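V-type ATP synthase alpha chain (Nanoarchaeum equitans Kin4-M, PDB 5BN3) belongs to the alpha/beta family of rotary-motor subunits and binds adenosine-5'-diphosphate in a P-loop nucleotide-binding domain. Local coordinates at residues A[200-203]-A[207-210]; A[233-238]-A[497-502]; A[47-52]-A[83-88]; A[283-288]-A[292-297]; A[514-519]-A[536-541]. All coordinates share one frame; numbering follows the deposited sequence.

Interaction 1: A[200-203]-A[207-210]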
# COMPACT_ATOMS: atom_id res chain seq x y z
N PHE A 200 -20.34 4.38 -35.30
CA PHE A 200 -19.76 5.72 -35.20
C PHE A 200 -18.43 5.71 -35.94
O PHE A 200 -17.43 5.19 -35.43
CB PHE A 200 -19.57 6.08 -33.72
CG PHE A 200 -18.93 7.43 -33.50
CD1 PHE A 200 -19.57 8.59 -33.90
CD2 PHE A 200 -17.69 7.53 -32.87
CE1 PHE A 200 -18.99 9.83 -33.69
CE2 PHE A 200 -17.10 8.76 -32.66
CZ PHE A 200 -17.75 9.92 -33.06
N ILE A 201 -18.41 6.27 -37.15
CA ILE A 201 -17.21 6.28 -37.97
C ILE A 201 -16.33 7.48 -37.63
O ILE A 201 -16.73 8.63 -37.83
CB ILE A 201 -17.54 6.28 -39.47
CG1 ILE A 201 -18.48 5.13 -39.82
CG2 ILE A 201 -16.27 6.21 -40.30
CD1 ILE A 201 -17.89 3.75 -39.56
N THR A 202 -15.12 7.20 -37.14
CA THR A 202 -14.22 8.24 -36.63
C THR A 202 -13.24 8.75 -37.68
O THR A 202 -12.82 9.90 -37.63
CB THR A 202 -13.42 7.73 -35.42
OG1 THR A 202 -12.55 6.66 -35.82
CG2 THR A 202 -14.35 7.23 -34.33
N GLY A 203 -12.87 7.88 -38.62
CA GLY A 203 -11.84 8.22 -39.58
C GLY A 203 -10.50 7.69 -39.11
O GLY A 203 -9.49 7.82 -39.80
N LEU A 207 -10.18 2.54 -34.41
CA LEU A 207 -11.45 2.84 -33.76
C LEU A 207 -12.65 2.50 -34.63
O LEU A 207 -13.76 2.35 -34.12
CB LEU A 207 -11.51 4.32 -33.35
CG LEU A 207 -10.44 4.82 -32.38
CD1 LEU A 207 -10.81 6.19 -31.85
CD2 LEU A 207 -10.26 3.84 -31.24
N ASP A 208 -12.44 2.37 -35.94
CA ASP A 208 -13.55 2.10 -36.85
C ASP A 208 -13.79 0.62 -37.10
O ASP A 208 -14.93 0.19 -37.32
CB ASP A 208 -13.35 2.84 -38.18
CG ASP A 208 -13.46 4.35 -38.03
OD1 ASP A 208 -13.99 4.81 -37.00
OD2 ASP A 208 -13.02 5.07 -38.96
N ILE A 209 -12.73 -0.18 -37.05
CA ILE A 209 -12.84 -1.60 -37.35
C ILE A 209 -12.63 -2.47 -36.11
O ILE A 209 -13.45 -3.34 -35.81
CB ILE A 209 -11.83 -2.03 -38.42
CG1 ILE A 209 -12.01 -1.19 -39.68
CG2 ILE A 209 -12.00 -3.50 -38.76
CD1 ILE A 209 -13.37 -1.33 -40.34
N MET A 210 -11.54 -2.23 -35.40
CA MET A 210 -11.17 -3.06 -34.26
C MET A 210 -12.10 -2.90 -33.06
O MET A 210 -12.64 -3.88 -32.56
CB MET A 210 -9.72 -2.80 -33.86
CG MET A 210 -8.71 -3.03 -34.98
SD MET A 210 -8.46 -4.78 -35.35
CE MET A 210 -9.42 -4.95 -36.84
O HOH W 1 -16.24 3.97 -33.27
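The carboxylate of D208 is gripped by three donors from T202 and G203, the last two residues of 200-203. OD1 of D208 takes two of them. The backbone N of T202 comes in on the syn side at 2.6 Å from OD1 with a nearly straight bond (167°), while T202 OG1, also 2.6 Å from D208 OD1, arrives from above the carboxylate plane and through the opposite face. The second oxygen, OD2, offers its syn lone pair to the N of G203 at 2.8 Å. Consecutive amides therefore take one oxygen each, and the carboxylate cannot easily rotate. T202 reaches in because chi1 of 65° sets OG1 between its own backbone N and carbonyl carbon; from there the same hydroxyl also accepts from T204 N, an ST turn leading into helix 205-210. In the P-loop nucleotide-binding fold this short helix comes ahead of strand 218-222 and the phosphate-binding loop. Three donors on a buried carboxylate would probably favour its charged form. Beside the carboxylate, L207 lays its CB against T202 OG1 at 3.6 Å, and its side chain packs on L232 and I236 of helix 229-239. A water donates to F200 O at 2.8 Å and to L207 O at 3.1 Å, joining the loop and helix backbones.

Interaction 2: A[233-238]-A[497-502]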
# COMPACT_ATOMS: atom_id res chain seq x y z
N ASN A 233 -8.53 12.33 -29.37
CA ASN A 233 -9.81 13.02 -29.29
C ASN A 233 -9.94 14.13 -30.34
O ASN A 233 -11.03 14.33 -30.89
CB ASN A 233 -10.04 13.58 -27.88
CG ASN A 233 -10.74 12.59 -26.97
OD1 ASN A 233 -11.98 12.54 -26.93
ND2 ASN A 233 -9.97 11.80 -26.24
N GLN A 234 -8.85 14.83 -30.60
CA GLN A 234 -8.83 15.87 -31.63
C GLN A 234 -9.01 15.28 -33.02
O GLN A 234 -9.66 15.88 -33.88
CB GLN A 234 -7.54 16.70 -31.55
CG GLN A 234 -7.49 17.67 -30.38
CD GLN A 234 -6.17 18.44 -30.31
OE1 GLN A 234 -5.20 18.09 -30.99
NE2 GLN A 234 -6.14 19.48 -29.49
N GLN A 235 -8.42 14.11 -33.25
CA GLN A 235 -8.59 13.40 -34.52
C GLN A 235 -10.05 13.01 -34.73
O GLN A 235 -10.57 13.12 -35.83
CB GLN A 235 -7.72 12.14 -34.55
CG GLN A 235 -6.25 12.42 -34.80
CD GLN A 235 -6.01 13.16 -36.10
OE1 GLN A 235 -5.76 14.37 -36.09
NE2 GLN A 235 -6.08 12.45 -37.21
N ILE A 236 -10.69 12.54 -33.66
CA ILE A 236 -12.11 12.23 -33.71
C ILE A 236 -12.90 13.51 -33.98
O ILE A 236 -13.77 13.53 -34.84
CB ILE A 236 -12.59 11.56 -32.41
CG1 ILE A 236 -11.89 10.22 -32.21
CG2 ILE A 236 -14.09 11.37 -32.43
CD1 ILE A 236 -12.20 9.55 -30.89
N ALA A 237 -12.59 14.58 -33.25
CA ALA A 237 -13.26 15.86 -33.46
C ALA A 237 -13.10 16.37 -34.89
O ALA A 237 -13.99 17.04 -35.42
CB ALA A 237 -12.74 16.88 -32.47
N LYS A 238 -11.97 16.05 -35.52
CA LYS A 238 -11.69 16.45 -36.90
C LYS A 238 -12.52 15.69 -37.93
O LYS A 238 -13.24 16.30 -38.73
CB LYS A 238 -10.22 16.23 -37.25
CG LYS A 238 -9.26 17.33 -36.83
CD LYS A 238 -7.88 17.04 -37.42
CE LYS A 238 -6.77 17.70 -36.61
NZ LYS A 238 -5.43 17.25 -37.08
N ASN A 497 -1.82 12.82 -45.74
CA ASN A 497 -2.51 11.70 -46.38
C ASN A 497 -3.07 10.67 -45.39
O ASN A 497 -4.09 10.04 -45.66
CB ASN A 497 -1.59 11.01 -47.39
CG ASN A 497 -1.33 11.86 -48.62
OD1 ASN A 497 -2.20 12.63 -49.06
ND2 ASN A 497 -0.14 11.74 -49.19
N ASP A 498 -2.39 10.49 -44.26
CA ASP A 498 -2.77 9.43 -43.32
C ASP A 498 -3.70 9.90 -42.19
O ASP A 498 -4.36 9.07 -41.56
CB ASP A 498 -1.52 8.77 -42.74
CG ASP A 498 -1.81 7.40 -42.14
OD1 ASP A 498 -2.81 6.77 -42.53
OD2 ASP A 498 -1.02 6.95 -41.29
N SER A 499 -3.75 11.20 -41.96
CA SER A 499 -4.56 11.77 -40.87
C SER A 499 -6.01 11.28 -40.90
O SER A 499 -6.54 10.84 -39.88
CB SER A 499 -4.51 13.29 -40.91
OG SER A 499 -5.30 13.85 -39.87
N TYR A 500 -6.63 11.36 -42.07
CA TYR A 500 -7.99 10.86 -42.26
C TYR A 500 -7.97 9.55 -43.04
O TYR A 500 -7.28 9.43 -44.06
CB TYR A 500 -8.85 11.90 -42.98
CG TYR A 500 -10.22 11.41 -43.38
CD1 TYR A 500 -11.08 10.86 -42.44
CD2 TYR A 500 -10.67 11.51 -44.69
CE1 TYR A 500 -12.35 10.42 -42.79
CE2 TYR A 500 -11.93 11.07 -45.05
CZ TYR A 500 -12.76 10.53 -44.10
OH TYR A 500 -14.01 10.09 -44.45
N SER A 501 -8.73 8.57 -42.56
CA SER A 501 -8.83 7.28 -43.24
C SER A 501 -10.29 6.94 -43.53
O SER A 501 -10.99 6.44 -42.65
CB SER A 501 -8.18 6.18 -42.41
OG SER A 501 -8.11 4.97 -43.15
N PRO A 502 -10.74 7.22 -44.76
CA PRO A 502 -12.11 6.87 -45.14
C PRO A 502 -12.26 5.35 -45.22
O PRO A 502 -11.25 4.66 -45.33
CB PRO A 502 -12.26 7.49 -46.53
CG PRO A 502 -10.87 7.54 -47.07
CD PRO A 502 -9.99 7.81 -45.88
O HOH W 2 -6.40 9.77 -37.39
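Q235, on the helical segment 233-238, and S499, in the turn of 497-502, bring their CA atoms to 7.7 Å, too far for the backbones to touch, and side chains bridge the gap. The Q235 chain bends at chi2 (-58°), which carries its amide off the helix and across to the turn. NE2 of Q235 then donates to S499 OG at 3.1 Å in an almost straight bond (171°) that lies close to the amide plane. A water accepts from Q235 NE2 at 2.7 Å and donates to S499 O, also at 2.7 Å, so the amide nitrogen serves the serine residue twice, directly and through solvent. The amide is held from its other end by K238, one turn further along the helix: K238 NZ meets Q235 OE1 at 3.1 Å, nearly along the C=O axis. With both ends engaged, the flat group has its rotation fixed. S499 OG has a stronger partner in W239 NE1, from the residue just after the helical segment, which steadies the hydroxyl that Q235 reaches. The side chain of Q235 also touches A493 and comes to about 5 Å from the bound adenosine-5'-diphosphate. Helix and turn thus meet beside the nucleotide pocket, where the helix that follows the Walker A loop is joined to the C-terminal domain segment whose residues Q491 to F494 line the site.

Interaction 3: A[47-52]-A[83-88]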
# COMPACT_ATOMS: atom_id res chain seq x y z
N VAL A 47 -17.78 28.48 -5.69
CA VAL A 47 -17.56 29.69 -6.48
C VAL A 47 -16.81 29.36 -7.76
O VAL A 47 -15.79 28.66 -7.73
CB VAL A 47 -16.78 30.73 -5.66
CG1 VAL A 47 -16.61 32.02 -6.45
CG2 VAL A 47 -17.50 31.01 -4.36
N TYR A 48 -17.31 29.85 -8.89
CA TYR A 48 -16.73 29.56 -10.19
C TYR A 48 -15.69 30.60 -10.61
O TYR A 48 -15.44 30.80 -11.80
CB TYR A 48 -17.83 29.43 -11.24
CG TYR A 48 -18.78 28.30 -10.95
CD1 TYR A 48 -18.45 26.99 -11.25
CD2 TYR A 48 -20.01 28.54 -10.34
CE1 TYR A 48 -19.32 25.95 -10.97
CE2 TYR A 48 -20.88 27.51 -10.06
CZ TYR A 48 -20.53 26.22 -10.38
OH TYR A 48 -21.39 25.19 -10.10
N GLU A 49 -15.10 31.25 -9.62
CA GLU A 49 -14.04 32.22 -9.85
C GLU A 49 -13.06 32.16 -8.68
O GLU A 49 -13.35 31.54 -7.66
CB GLU A 49 -14.61 33.63 -10.03
CG GLU A 49 -14.55 34.14 -11.46
CD GLU A 49 -15.86 34.72 -11.95
OE1 GLU A 49 -16.86 34.66 -11.20
OE2 GLU A 49 -15.89 35.25 -13.08
N ASP A 50 -11.91 32.80 -8.83
CA ASP A 50 -10.91 32.80 -7.76
C ASP A 50 -11.43 33.56 -6.54
O ASP A 50 -12.03 34.62 -6.67
CB ASP A 50 -9.59 33.40 -8.24
CG ASP A 50 -8.50 33.30 -7.20
OD1 ASP A 50 -8.54 32.37 -6.37
OD2 ASP A 50 -7.59 34.15 -7.22
N THR A 51 -11.19 32.99 -5.36
CA THR A 51 -11.73 33.54 -4.13
C THR A 51 -10.67 34.24 -3.28
O THR A 51 -10.97 34.70 -2.17
CB THR A 51 -12.42 32.46 -3.28
OG1 THR A 51 -11.48 31.42 -2.97
CG2 THR A 51 -13.60 31.86 -4.03
N ASN A 52 -9.45 34.33 -3.78
CA ASN A 52 -8.40 35.05 -3.07
C ASN A 52 -8.76 36.53 -2.98
O ASN A 52 -9.18 37.14 -3.96
CB ASN A 52 -7.05 34.88 -3.76
CG ASN A 52 -5.88 35.23 -2.86
OD1 ASN A 52 -5.87 34.89 -1.67
ND2 ASN A 52 -4.88 35.91 -3.41
N LEU A 83 -18.41 28.43 -18.03
CA LEU A 83 -19.71 29.01 -17.68
C LEU A 83 -20.47 29.49 -18.91
O LEU A 83 -21.56 30.06 -18.79
CB LEU A 83 -19.54 30.15 -16.67
CG LEU A 83 -19.10 29.76 -15.26
CD1 LEU A 83 -18.91 31.00 -14.39
CD2 LEU A 83 -20.11 28.83 -14.63
N GLY A 84 -19.91 29.26 -20.10
CA GLY A 84 -20.56 29.65 -21.33
C GLY A 84 -20.28 31.09 -21.73
O GLY A 84 -21.03 31.68 -22.52
N ARG A 85 -19.20 31.65 -21.20
CA ARG A 85 -18.81 33.01 -21.55
C ARG A 85 -17.87 33.00 -22.75
O ARG A 85 -16.88 32.27 -22.76
CB ARG A 85 -18.17 33.71 -20.35
CG ARG A 85 -19.10 33.80 -19.13
CD ARG A 85 -18.44 34.49 -17.94
NE ARG A 85 -17.42 33.66 -17.31
CZ ARG A 85 -16.76 34.00 -16.20
NH1 ARG A 85 -17.03 35.15 -15.59
NH2 ARG A 85 -15.84 33.19 -15.70
N PRO A 86 -18.19 33.80 -23.77
CA PRO A 86 -17.41 33.80 -25.02
C PRO A 86 -16.04 34.44 -24.84
O PRO A 86 -15.95 35.62 -24.48
CB PRO A 86 -18.27 34.65 -25.97
CG PRO A 86 -19.04 35.55 -25.07
CD PRO A 86 -19.30 34.77 -23.81
N LEU A 87 -14.99 33.67 -25.10
CA LEU A 87 -13.62 34.13 -24.87
C LEU A 87 -13.16 35.20 -25.86
O LEU A 87 -12.28 36.00 -25.55
CB LEU A 87 -12.66 32.94 -24.87
CG LEU A 87 -12.84 31.96 -23.72
CD1 LEU A 87 -11.89 30.78 -23.84
CD2 LEU A 87 -12.63 32.67 -22.40
N LYS A 88 -13.75 35.19 -27.05
CA LYS A 88 -13.43 36.19 -28.06
C LYS A 88 -13.93 37.56 -27.61
O LYS A 88 -13.22 38.56 -27.73
CB LYS A 88 -14.07 35.82 -29.41
CG LYS A 88 -13.90 36.86 -30.50
CD LYS A 88 -14.42 36.35 -31.84
CE LYS A 88 -14.39 37.43 -32.91
NZ LYS A 88 -15.33 38.54 -32.61
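E49 and R85 meet at a slant, their carboxylate and guanidinium planes turned 70° against each other, and a single oxygen does the binding. OE2 of E49 lies at the edge of the guanidinium, close to its plane, 2.8 Å from R85 NH1 in a salt bridge; a second, weak bond of 3.3 Å runs from R85 NH2 to the same OE2. A bend at chi3 (-72°) turns the arginine head to the glutamate. R85 has further partners: NH1 donates to I103 O and NE pairs with D81, while E49 OE1 takes the N of I32. Next to this bridge, L83 pushes its two methyls between Y48 and the arginine. CD2 sits over one face of the Y48 ring, 4.3 Å from the ring centroid, in a CH-pi contact, and CD1 rests against Y48 CB at 3.7 Å. That same CD1 also lies above a face of the R85 guanidinium, toward its rim. The tyrosine hydroxyl is held by E34. All this joins the loop leaving strand 42-47 of the N-terminal beta-barrel to the turn ahead of helix 87-94, with strand 31-39 alongside and A296 of helix 293-309 packed against both Y48 and L83.

Interaction 4: A[283-288]-A[292-297]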
# COMPACT_ATOMS: atom_id res chain seq x y z
N ILE A 283 -15.50 24.32 -25.72
CA ILE A 283 -15.68 24.73 -24.34
C ILE A 283 -14.38 24.55 -23.57
O ILE A 283 -13.90 23.43 -23.39
CB ILE A 283 -16.81 23.93 -23.67
CG1 ILE A 283 -18.12 24.20 -24.40
CG2 ILE A 283 -16.94 24.31 -22.21
CD1 ILE A 283 -19.20 23.21 -24.10
N ALA A 284 -13.80 25.66 -23.13
CA ALA A 284 -12.47 25.64 -22.54
C ALA A 284 -12.45 26.12 -21.09
O ALA A 284 -12.72 27.29 -20.82
CB ALA A 284 -11.51 26.48 -23.36
N ASN A 285 -12.14 25.21 -20.18
CA ASN A 285 -11.79 25.59 -18.82
C ASN A 285 -10.44 24.97 -18.48
O ASN A 285 -10.37 23.84 -18.00
CB ASN A 285 -12.86 25.16 -17.82
CG ASN A 285 -12.81 25.96 -16.53
OD1 ASN A 285 -13.30 27.08 -16.47
ND2 ASN A 285 -12.20 25.38 -15.49
N THR A 286 -9.38 25.72 -18.76
CA THR A 286 -8.02 25.21 -18.66
C THR A 286 -7.62 24.86 -17.23
O THR A 286 -8.32 25.21 -16.28
CB THR A 286 -7.00 26.20 -19.26
OG1 THR A 286 -7.03 27.42 -18.51
CG2 THR A 286 -7.34 26.49 -20.70
N SER A 287 -6.49 24.18 -17.09
CA SER A 287 -6.01 23.68 -15.81
C SER A 287 -5.91 24.76 -14.73
O SER A 287 -6.17 24.49 -13.55
CB SER A 287 -4.67 22.99 -15.99
OG SER A 287 -3.73 23.88 -16.57
N ASN A 288 -5.53 25.98 -15.13
CA ASN A 288 -5.38 27.07 -14.16
C ASN A 288 -6.57 28.03 -14.08
O ASN A 288 -6.50 29.05 -13.39
CB ASN A 288 -4.07 27.84 -14.41
CG ASN A 288 -4.07 28.59 -15.73
OD1 ASN A 288 -4.71 28.18 -16.69
ND2 ASN A 288 -3.33 29.69 -15.77
N ALA A 292 -13.82 24.77 -9.92
CA ALA A 292 -15.24 24.41 -9.89
C ALA A 292 -15.90 24.54 -11.25
O ALA A 292 -16.92 23.91 -11.53
CB ALA A 292 -15.97 25.24 -8.85
N ALA A 293 -15.33 25.38 -12.11
CA ALA A 293 -15.87 25.58 -13.45
C ALA A 293 -15.63 24.38 -14.36
O ALA A 293 -16.19 24.30 -15.45
CB ALA A 293 -15.30 26.84 -14.06
N ARG A 294 -14.78 23.45 -13.92
CA ARG A 294 -14.58 22.20 -14.64
C ARG A 294 -15.86 21.37 -14.63
O ARG A 294 -16.22 20.77 -15.63
CB ARG A 294 -13.46 21.37 -14.00
CG ARG A 294 -12.07 21.98 -14.12
CD ARG A 294 -11.03 21.06 -13.51
NE ARG A 294 -9.76 21.74 -13.32
CZ ARG A 294 -8.73 21.23 -12.65
NH1 ARG A 294 -8.83 20.03 -12.11
NH2 ARG A 294 -7.61 21.92 -12.54
N GLU A 295 -16.52 21.33 -13.48
CA GLU A 295 -17.79 20.62 -13.37
C GLU A 295 -18.82 21.28 -14.27
O GLU A 295 -19.56 20.61 -14.98
CB GLU A 295 -18.29 20.59 -11.92
CG GLU A 295 -19.69 20.02 -11.79
CD GLU A 295 -20.03 19.59 -10.38
OE1 GLU A 295 -20.27 20.48 -9.53
OE2 GLU A 295 -20.08 18.37 -10.13
N ALA A 296 -18.84 22.61 -14.26
CA ALA A 296 -19.77 23.37 -15.09
C ALA A 296 -19.56 23.07 -16.57
O ALA A 296 -20.52 22.88 -17.31
CB ALA A 296 -19.62 24.85 -14.82
N SER A 297 -18.30 23.00 -16.99
CA SER A 297 -17.97 22.76 -18.40
C SER A 297 -18.48 21.40 -18.90
O SER A 297 -18.87 21.27 -20.06
CB SER A 297 -16.46 22.86 -18.62
OG SER A 297 -15.79 21.76 -18.04
O HOH W 3 -9.62 24.45 -14.04
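Strand 283-285 and helix 293-297 run almost antiparallel (167°) with their axes 8.5 Å apart; the chain reverses between them, so that I283 faces S297 and N285 faces R294 as nearest CA pairs. This is a beta-alpha unit of the P-loop nucleotide-binding fold, its strand paired in parallel with 244-250. N285 points from the strand toward the helix. Its CG stands anti to the backbone N (chi1 -159°), which aims the amide at the first helical turn: OD1 of N285 presses on A293 CB at 3.1 Å, a tight contact, and ND2 is held by P290 O in the connecting turn. One turn further along the helix, S297 CB packs on I283 CG2 at 3.9 Å. R294 stretches its chain straight out, back past the amide, to the residues after the strand. NH2 of R294 donates to a lone pair of S287 O at 3.1 Å, the oxygen lying in the guanidinium plane, while NH1 pairs with E327; Y256 of the neighbouring NEQ263 subunit packs on the same arginine. A water at the guanidinium edge accepts from R294 NE at 2.8 Å and lies 2.7 Å from T286 O. In the helix itself, S297 OG donates to R294 O at 2.6 Å, tilted 29° from the carbonyl plane.

Interaction 5: A[514-519]-A[536-541]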
# COMPACT_ATOMS: atom_id res chain seq x y z
N HIS A 514 -4.92 -9.14 -46.10
CA HIS A 514 -5.50 -10.48 -46.10
C HIS A 514 -5.06 -11.27 -47.33
O HIS A 514 -4.79 -12.47 -47.24
CB HIS A 514 -7.03 -10.39 -46.06
CG HIS A 514 -7.71 -11.71 -46.26
ND1 HIS A 514 -7.55 -12.77 -45.40
CD2 HIS A 514 -8.55 -12.13 -47.23
CE1 HIS A 514 -8.27 -13.79 -45.83
NE2 HIS A 514 -8.89 -13.44 -46.94
N LYS A 515 -5.00 -10.60 -48.48
CA LYS A 515 -4.59 -11.23 -49.73
C LYS A 515 -3.13 -11.65 -49.67
O LYS A 515 -2.76 -12.71 -50.17
CB LYS A 515 -4.84 -10.28 -50.91
CG LYS A 515 -4.57 -10.89 -52.27
CD LYS A 515 -4.82 -9.89 -53.39
CE LYS A 515 -6.30 -9.57 -53.58
NZ LYS A 515 -7.04 -10.67 -54.24
N TYR A 516 -2.29 -10.81 -49.06
CA TYR A 516 -0.89 -11.14 -48.86
C TYR A 516 -0.77 -12.35 -47.93
O TYR A 516 0.06 -13.23 -48.15
CB TYR A 516 -0.14 -9.95 -48.27
CG TYR A 516 1.32 -10.21 -47.98
CD1 TYR A 516 2.26 -10.22 -49.00
CD2 TYR A 516 1.77 -10.43 -46.68
CE1 TYR A 516 3.60 -10.46 -48.75
CE2 TYR A 516 3.11 -10.66 -46.42
CZ TYR A 516 4.02 -10.67 -47.45
OH TYR A 516 5.35 -10.90 -47.20
N TYR A 517 -1.61 -12.37 -46.91
CA TYR A 517 -1.59 -13.42 -45.89
C TYR A 517 -1.89 -14.80 -46.45
O TYR A 517 -1.16 -15.75 -46.19
CB TYR A 517 -2.60 -13.08 -44.78
CG TYR A 517 -2.61 -14.04 -43.62
CD1 TYR A 517 -1.43 -14.50 -43.05
CD2 TYR A 517 -3.81 -14.47 -43.07
CE1 TYR A 517 -1.45 -15.37 -41.98
CE2 TYR A 517 -3.83 -15.34 -41.99
CZ TYR A 517 -2.65 -15.79 -41.45
OH TYR A 517 -2.65 -16.65 -40.39
N VAL A 518 -2.97 -14.91 -47.23
CA VAL A 518 -3.37 -16.19 -47.80
C VAL A 518 -2.33 -16.73 -48.78
O VAL A 518 -2.18 -17.94 -48.94
CB VAL A 518 -4.76 -16.12 -48.48
CG1 VAL A 518 -5.82 -15.69 -47.48
CG2 VAL A 518 -4.74 -15.16 -49.65
N THR A 519 -1.61 -15.82 -49.44
CA THR A 519 -0.56 -16.19 -50.38
C THR A 519 0.66 -16.74 -49.65
O THR A 519 1.17 -17.81 -50.00
CB THR A 519 -0.14 -15.00 -51.25
OG1 THR A 519 -1.26 -14.55 -52.02
CG2 THR A 519 0.99 -15.39 -52.18
N GLY A 536 10.03 -8.02 -50.83
CA GLY A 536 9.77 -6.71 -50.27
C GLY A 536 8.36 -6.20 -50.45
O GLY A 536 8.12 -4.99 -50.42
N ILE A 537 7.41 -7.12 -50.63
CA ILE A 537 6.01 -6.75 -50.79
C ILE A 537 5.44 -6.23 -49.47
O ILE A 537 4.57 -5.36 -49.46
CB ILE A 537 5.16 -7.95 -51.28
CG1 ILE A 537 5.84 -8.63 -52.47
CG2 ILE A 537 3.77 -7.49 -51.67
CD1 ILE A 537 5.12 -9.88 -52.95
N HIS A 538 5.94 -6.76 -48.36
CA HIS A 538 5.48 -6.33 -47.04
C HIS A 538 5.82 -4.87 -46.76
O HIS A 538 5.02 -4.15 -46.17
CB HIS A 538 6.02 -7.25 -45.93
CG HIS A 538 7.51 -7.18 -45.75
ND1 HIS A 538 8.39 -7.81 -46.60
CD2 HIS A 538 8.26 -6.58 -44.80
CE1 HIS A 538 9.63 -7.59 -46.18
NE2 HIS A 538 9.57 -6.85 -45.09
N GLU A 539 6.99 -4.44 -47.21
CA GLU A 539 7.42 -3.05 -47.02
C GLU A 539 6.62 -2.07 -47.88
O GLU A 539 6.47 -0.91 -47.52
CB GLU A 539 8.92 -2.90 -47.28
CG GLU A 539 9.82 -3.68 -46.33
CD GLU A 539 9.82 -3.14 -44.90
OE1 GLU A 539 9.11 -2.14 -44.63
OE2 GLU A 539 10.53 -3.71 -44.05
N LYS A 540 6.11 -2.55 -49.01
CA LYS A 540 5.28 -1.72 -49.88
C LYS A 540 3.89 -1.52 -49.28
O LYS A 540 3.32 -0.42 -49.35
CB LYS A 540 5.16 -2.33 -51.28
CG LYS A 540 6.48 -2.41 -52.03
CD LYS A 540 7.22 -1.09 -51.95
CE LYS A 540 8.65 -1.29 -51.46
NZ LYS A 540 9.24 -0.02 -50.94
N ILE A 541 3.35 -2.58 -48.69
CA ILE A 541 2.05 -2.53 -48.02
C ILE A 541 2.08 -1.58 -46.82
O ILE A 541 1.15 -0.80 -46.61
CB ILE A 541 1.61 -3.94 -47.57
CG1 ILE A 541 1.41 -4.85 -48.78
CG2 ILE A 541 0.33 -3.87 -46.75
CD1 ILE A 541 0.96 -6.25 -48.42
O HOH W 4 7.16 -9.94 -49.21
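Y516 carries the whole contact from helix 514-519, meeting I537, H538 and I541 with different parts of its side chain. Its CG is anti to the backbone N (chi1 178°), which throws the ring straight across the gap to the second helix. Near the root, Y516 CB and I541 CD1 touch at 3.9 Å, the isoleucine chain crossing the tyrosine at a slant. Half-way out, Y516 CE1 lies 3.9 Å from I537 CB. At the end, Y516 OH passes H538 CB, also at 3.9 Å, the two side chains lying alongside and pointing the same way. The hydroxyl has polar company: H479 of helix 472-489 is bonded to it through NE2, and a water 2.9 Å from Y516 OH accepts weakly from I537 N, near the start of its helix. Helices 514-519 and 537-541 are antiparallel neighbours in the helical C-terminal domain, with axes 11.6 Å apart and 165° between their directions, so the long tyrosine spans a wide gap. The imidazole of H538 turns to H479 and meets it edge-to-face. I483, on the same helix as H479, touches both Y516 and H538, while I559 of helix 552-562 packs on I537 and I541. Next in sequence, Y517 packs on M480 of helix 472-489 and on helix 441-458.

In the fold
From the N terminus, interaction 3 comes first, closing a loop of 30 residues between the beta-barrel domain and the turn before helix 87-94. Interaction 1 follows in series, a tight closure between the loop after strand 192-193 and helix 205-210. Interaction 2 spans 258 residues, from the helix after the P-loop to the C-terminal domain, and the short beta-alpha closure of interaction 4 is nested inside it. Interaction 5 comes last, in series, within the C-terminal helices. None cross. Two pairs touch: interactions 1 and 2, where G203 O lies 3.0 Å from S501 N, and interactions 3 and 4, where Y48 meets A292. Interaction 5 touches none of the others; its centre lies about 23 Å from that of interaction 1.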